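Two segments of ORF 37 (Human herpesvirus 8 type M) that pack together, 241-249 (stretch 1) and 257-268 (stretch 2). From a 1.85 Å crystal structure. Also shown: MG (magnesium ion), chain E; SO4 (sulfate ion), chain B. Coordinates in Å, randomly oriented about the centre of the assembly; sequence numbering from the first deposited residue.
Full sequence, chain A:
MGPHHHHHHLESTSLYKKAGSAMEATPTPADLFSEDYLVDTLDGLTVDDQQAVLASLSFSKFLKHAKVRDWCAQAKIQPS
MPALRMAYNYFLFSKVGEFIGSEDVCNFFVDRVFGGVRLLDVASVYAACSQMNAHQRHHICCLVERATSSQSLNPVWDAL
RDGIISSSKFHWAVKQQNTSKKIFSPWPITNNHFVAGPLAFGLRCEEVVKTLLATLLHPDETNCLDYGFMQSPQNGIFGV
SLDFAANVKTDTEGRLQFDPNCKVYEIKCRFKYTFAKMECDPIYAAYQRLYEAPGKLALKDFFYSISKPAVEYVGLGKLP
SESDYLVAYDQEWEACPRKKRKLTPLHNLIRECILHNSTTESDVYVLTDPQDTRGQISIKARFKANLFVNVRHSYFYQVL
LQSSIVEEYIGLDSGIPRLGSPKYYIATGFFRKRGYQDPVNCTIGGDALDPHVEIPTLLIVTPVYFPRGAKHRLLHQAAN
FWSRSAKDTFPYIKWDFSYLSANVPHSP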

# COMPACT_ATOMS: atom_id res chain seq x y z
N SER A 241 2.86 -1.72 -0.75
CA SER A 241 3.52 -0.66 -1.52
C SER A 241 2.98 0.66 -0.93
O SER A 241 1.87 0.70 -0.38
N LEU A 242 3.77 1.72 -1.00
CA LEU A 242 3.32 2.98 -0.49
C LEU A 242 2.97 3.92 -1.64
O LEU A 242 3.55 3.80 -2.72
N ASP A 243 2.06 4.85 -1.40
CA ASP A 243 1.73 5.82 -2.46
C ASP A 243 2.76 6.95 -2.49
O ASP A 243 3.25 7.31 -3.56
N PHE A 244 3.05 7.55 -1.34
CA PHE A 244 3.92 8.73 -1.25
C PHE A 244 4.54 8.86 0.13
O PHE A 244 3.88 8.56 1.12
N ALA A 245 5.79 9.35 0.21
CA ALA A 245 6.40 9.67 1.49
C ALA A 245 7.27 10.91 1.38
O ALA A 245 7.93 11.15 0.35
N ALA A 246 7.26 11.69 2.44
CA ALA A 246 8.13 12.86 2.54
C ALA A 246 9.25 12.57 3.55
O ALA A 246 9.04 11.83 4.52
N ASN A 247 10.45 13.11 3.31
CA ASN A 247 11.69 12.72 4.07
C ASN A 247 12.18 11.27 3.87
O ASN A 247 12.53 10.59 4.84
N VAL A 248 12.16 10.78 2.64
CA VAL A 248 12.60 9.42 2.33
C VAL A 248 13.50 9.55 1.12
O VAL A 248 13.18 10.29 0.19
N LYS A 249 14.61 8.82 1.15
CA LYS A 249 15.68 8.95 0.14
C LYS A 249 16.28 7.60 -0.26
O LYS A 249 16.06 6.58 0.40
N GLN A 257 15.91 4.76 2.05
CA GLN A 257 16.16 5.14 3.43
C GLN A 257 14.97 5.94 3.93
O GLN A 257 14.74 7.08 3.50
N PHE A 258 14.21 5.34 4.85
CA PHE A 258 13.18 6.03 5.59
C PHE A 258 13.79 6.76 6.80
O PHE A 258 14.39 6.13 7.69
N ASP A 259 13.67 8.08 6.85
CA ASP A 259 14.02 8.83 8.06
C ASP A 259 13.10 8.37 9.20
O ASP A 259 11.90 8.17 8.97
N PRO A 260 13.66 8.20 10.42
CA PRO A 260 12.79 7.91 11.58
C PRO A 260 11.62 8.90 11.76
O PRO A 260 10.65 8.56 12.42
N ASN A 261 11.70 10.08 11.15
CA ASN A 261 10.61 11.06 11.18
C ASN A 261 9.99 11.37 9.79
O ASN A 261 9.55 12.50 9.51
N CYS A 262 9.97 10.38 8.90
CA CYS A 262 9.35 10.57 7.59
C CYS A 262 7.82 10.70 7.75
O CYS A 262 7.28 10.42 8.82
N LYS A 263 7.14 11.19 6.71
CA LYS A 263 5.69 11.31 6.74
C LYS A 263 5.15 10.42 5.63
O LYS A 263 5.53 10.57 4.48
N VAL A 264 4.30 9.48 5.99
CA VAL A 264 3.83 8.50 4.98
C VAL A 264 2.35 8.77 4.64
O VAL A 264 1.51 8.86 5.54
N TYR A 265 2.02 8.85 3.33
CA TYR A 265 0.63 9.12 2.91
C TYR A 265 0.01 8.01 2.02
O TYR A 265 0.64 7.57 1.04
N GLU A 266 -1.16 7.53 2.42
CA GLU A 266 -1.99 6.68 1.59
C GLU A 266 -3.01 7.59 0.84
O GLU A 266 -3.75 8.30 1.48
N ILE A 267 -3.02 7.54 -0.48
CA ILE A 267 -3.83 8.46 -1.30
C ILE A 267 -5.14 7.79 -1.72
O ILE A 267 -5.12 6.65 -2.15
N LYS A 268 -6.29 8.46 -1.54
CA LYS A 268 -7.60 7.96 -2.02
C LYS A 268 -8.28 9.07 -2.83
O LYS A 268 -8.06 10.24 -2.55

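The two stretches pair as antiparallel strands, and a corner in each, at Ala-246 and Asn-247 in one and at Pro-260 and Asn-261 in the other, divides the contact into two ladders. In the first, Tyr-265 N donates to Phe-244 O (2.9 Å), and Ala-246 and Lys-263 exchange a reciprocal pair, Ala-246 N to Lys-263 O at 2.9 Å and Lys-263 N to Ala-246 O at 3.0 Å. Beyond the corner, Lys-249 N donates to Gln-257 O at 2.9 Å, and the return bond from Gln-257 N to Lys-249 O is very short at 2.5 Å.

On the side of the first ladder that carries Ala-245 and Val-264, and of the second that carries Val-248 and Phe-258, small and large side chains complement one another. The small methyl of Ala-245 packs loosely against Val-264 (t), with Ala-245 CB 4.4 Å from Val-264 CG2. Phe-258 (m, chi2 -78°) lays its ring against both Val-248 and Leu-242: Val-248 CG2 lies 3.5 Å from Phe-258 CD1, and Leu-242 CD1 lies 3.7 Å from Phe-258 CE1, both approaching the ring obliquely. Leu-242 (m, t) leaves its backbone sideways, but its end swings nearer to the other stretch, so that its second methyl, CD2, meets Val-264 CG1 at 4.0 Å. Val-248 (t) also uses CG2 against Cys-262 CB, 3.7 Å away. Here Asn-247 (m) directs its CB toward the second stretch, and Asn-247 CB comes within 4.2 Å of both Asp-259 CB and Cys-262 CB.

The face carrying Phe-244 and Tyr-265 is built around an aromatic pair. Phe-244 (t) presents its edge to the face of Tyr-265 (m) in an offset arrangement, with ring centroids 5.7 Å apart and planes at 62°; Phe-244 CD2 and Tyr-265 CD2 approach to 3.6 Å. Ile-267 (m, t) packs against the base of Phe-244, with Ile-267 CD1 4.1 Å from Phe-244 CB. Farther along, the CB atoms of Ala-246 and Lys-263 are 4.4 Å apart, but the lysine (m, t, t, m) carries its end away. Past the corner, the extended chain of Lys-249 lies along Gln-257, with Lys-249 CE 3.3 Å from Gln-257 OE1.

Asp-243 (m) points toward the second stretch, where its OD2 accepts a hydrogen bond from Ile-267 N at 2.7 Å. The same oxygen binds the magnesium ion, whose distances to Asp-243 OD2, Glu-266 OE2 and Ile-267 O are each 2.4 Å. Shared coordination accounts for the approach of Asp-243 OD2 to Glu-266 OE2 at 3.0 Å. Although Glu-266 (t, p) starts away from the first stretch, its end returns to the metal, and Lys-268 NZ forms a salt bridge with Glu-266 OE2 at 2.9 Å. Water 1 links the backbones, accepting from Asp-243 N at 2.9 Å and donating to Tyr-265 O at 2.8 Å. Apart from this contact, Ser-241 (p) holds the sulfate, its OG donating to SO4 O4 at 2.8 Å.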

# COMPACT_ATOMS: atom_id res chain seq x y z
CB SER A 241 3.26 -0.76 -3.03
OG SER A 241 1.87 -0.71 -3.28
CB LEU A 242 4.41 3.62 0.36
CG LEU A 242 4.99 2.82 1.56
CD1 LEU A 242 6.11 3.60 2.22
CD2 LEU A 242 3.91 2.47 2.60
CB ASP A 243 0.32 6.39 -2.26
CG ASP A 243 -0.77 5.34 -2.36
OD1 ASP A 243 -0.50 4.23 -2.83
OD2 ASP A 243 -1.91 5.63 -1.97
CB PHE A 244 3.05 9.98 -1.51
CG PHE A 244 3.79 11.28 -1.40
CD1 PHE A 244 4.57 11.75 -2.44
CD2 PHE A 244 3.73 12.03 -0.23
CE1 PHE A 244 5.28 12.99 -2.30
CE2 PHE A 244 4.43 13.24 -0.09
CZ PHE A 244 5.20 13.72 -1.13
CB ALA A 245 7.20 8.50 2.02
CB ALA A 246 7.31 14.10 2.94
CB ASN A 247 11.55 12.99 5.58
CG ASN A 247 11.38 14.46 5.91
OD1 ASN A 247 12.23 15.06 6.57
ND2 ASN A 247 10.26 15.04 5.50
CB VAL A 248 11.44 8.43 2.03
CG1 VAL A 248 11.98 6.98 1.76
CG2 VAL A 248 10.45 8.38 3.18
CB LYS A 249 16.77 9.90 0.66
CG LYS A 249 16.95 9.88 2.16
CD LYS A 249 18.05 10.81 2.59
CE LYS A 249 18.68 10.30 3.88
NZ LYS A 249 20.11 10.73 3.99
CB GLN A 257 17.44 5.98 3.55
CG GLN A 257 18.67 5.22 4.05
CD GLN A 257 19.88 6.13 4.38
OE1 GLN A 257 19.94 7.30 3.99
NE2 GLN A 257 20.83 5.56 5.08
CB PHE A 258 12.13 5.02 6.08
CG PHE A 258 11.32 4.37 4.99
CD1 PHE A 258 10.26 5.06 4.38
CD2 PHE A 258 11.58 3.07 4.60
CE1 PHE A 258 9.49 4.47 3.38
CE2 PHE A 258 10.79 2.45 3.58
CZ PHE A 258 9.74 3.17 2.98
CB ASP A 259 13.84 10.34 7.81
CG ASP A 259 14.42 11.20 8.92
OD1 ASP A 259 15.62 11.05 9.22
OD2 ASP A 259 13.68 12.05 9.46
CB PRO A 260 13.75 8.00 12.78
CG PRO A 260 14.99 8.65 12.26
CD PRO A 260 15.08 8.26 10.82
CB ASN A 261 11.11 12.34 11.81
CG ASN A 261 11.46 12.17 13.30
OD1 ASN A 261 10.63 11.70 14.09
ND2 ASN A 261 12.68 12.54 13.68
CB CYS A 262 9.70 9.40 6.67
SG CYS A 262 9.15 7.84 7.27
CB LYS A 263 5.25 12.76 6.53
CG LYS A 263 5.58 13.72 7.70
CD LYS A 263 5.03 15.12 7.43
CE LYS A 263 5.19 16.07 8.63
NZ LYS A 263 4.52 15.52 9.85
CB VAL A 264 4.09 7.02 5.45
CG1 VAL A 264 3.53 6.02 4.44
CG2 VAL A 264 5.61 6.81 5.70
CB TYR A 265 0.51 10.45 2.13
CG TYR A 265 0.97 11.72 2.83
CD1 TYR A 265 0.05 12.71 3.19
CD2 TYR A 265 2.33 11.96 3.08
CE1 TYR A 265 0.48 13.89 3.82
CE2 TYR A 265 2.76 13.13 3.68
CZ TYR A 265 1.84 14.09 4.06
OH TYR A 265 2.27 15.24 4.68
CB GLU A 266 -2.70 5.64 2.45
CG GLU A 266 -3.73 4.77 1.74
CD GLU A 266 -3.20 4.05 0.49
OE1 GLU A 266 -2.06 3.50 0.45
OE2 GLU A 266 -3.98 3.99 -0.48
CB ILE A 267 -3.01 8.95 -2.53
CG1 ILE A 267 -1.91 9.91 -2.07
CG2 ILE A 267 -3.93 9.61 -3.62
CD1 ILE A 267 -0.78 10.04 -3.04
CB LYS A 268 -8.53 7.60 -0.84
CG LYS A 268 -7.96 6.55 0.12
CD LYS A 268 -7.79 5.22 -0.63
CE LYS A 268 -7.11 4.20 0.27
NZ LYS A 268 -6.70 3.00 -0.49
MG MG E . -3.95 4.67 -2.76
S SO4 B . -0.83 -2.57 -1.30
O1 SO4 B . -1.72 -3.72 -1.28
O2 SO4 B . -1.64 -1.35 -1.33
O3 SO4 B . -0.06 -2.64 -0.08
O4 SO4 B . 0.10 -2.69 -2.39
O HOH W 1 0.90 4.75 1.28
O HOH W 2 -2.98 2.02 -2.47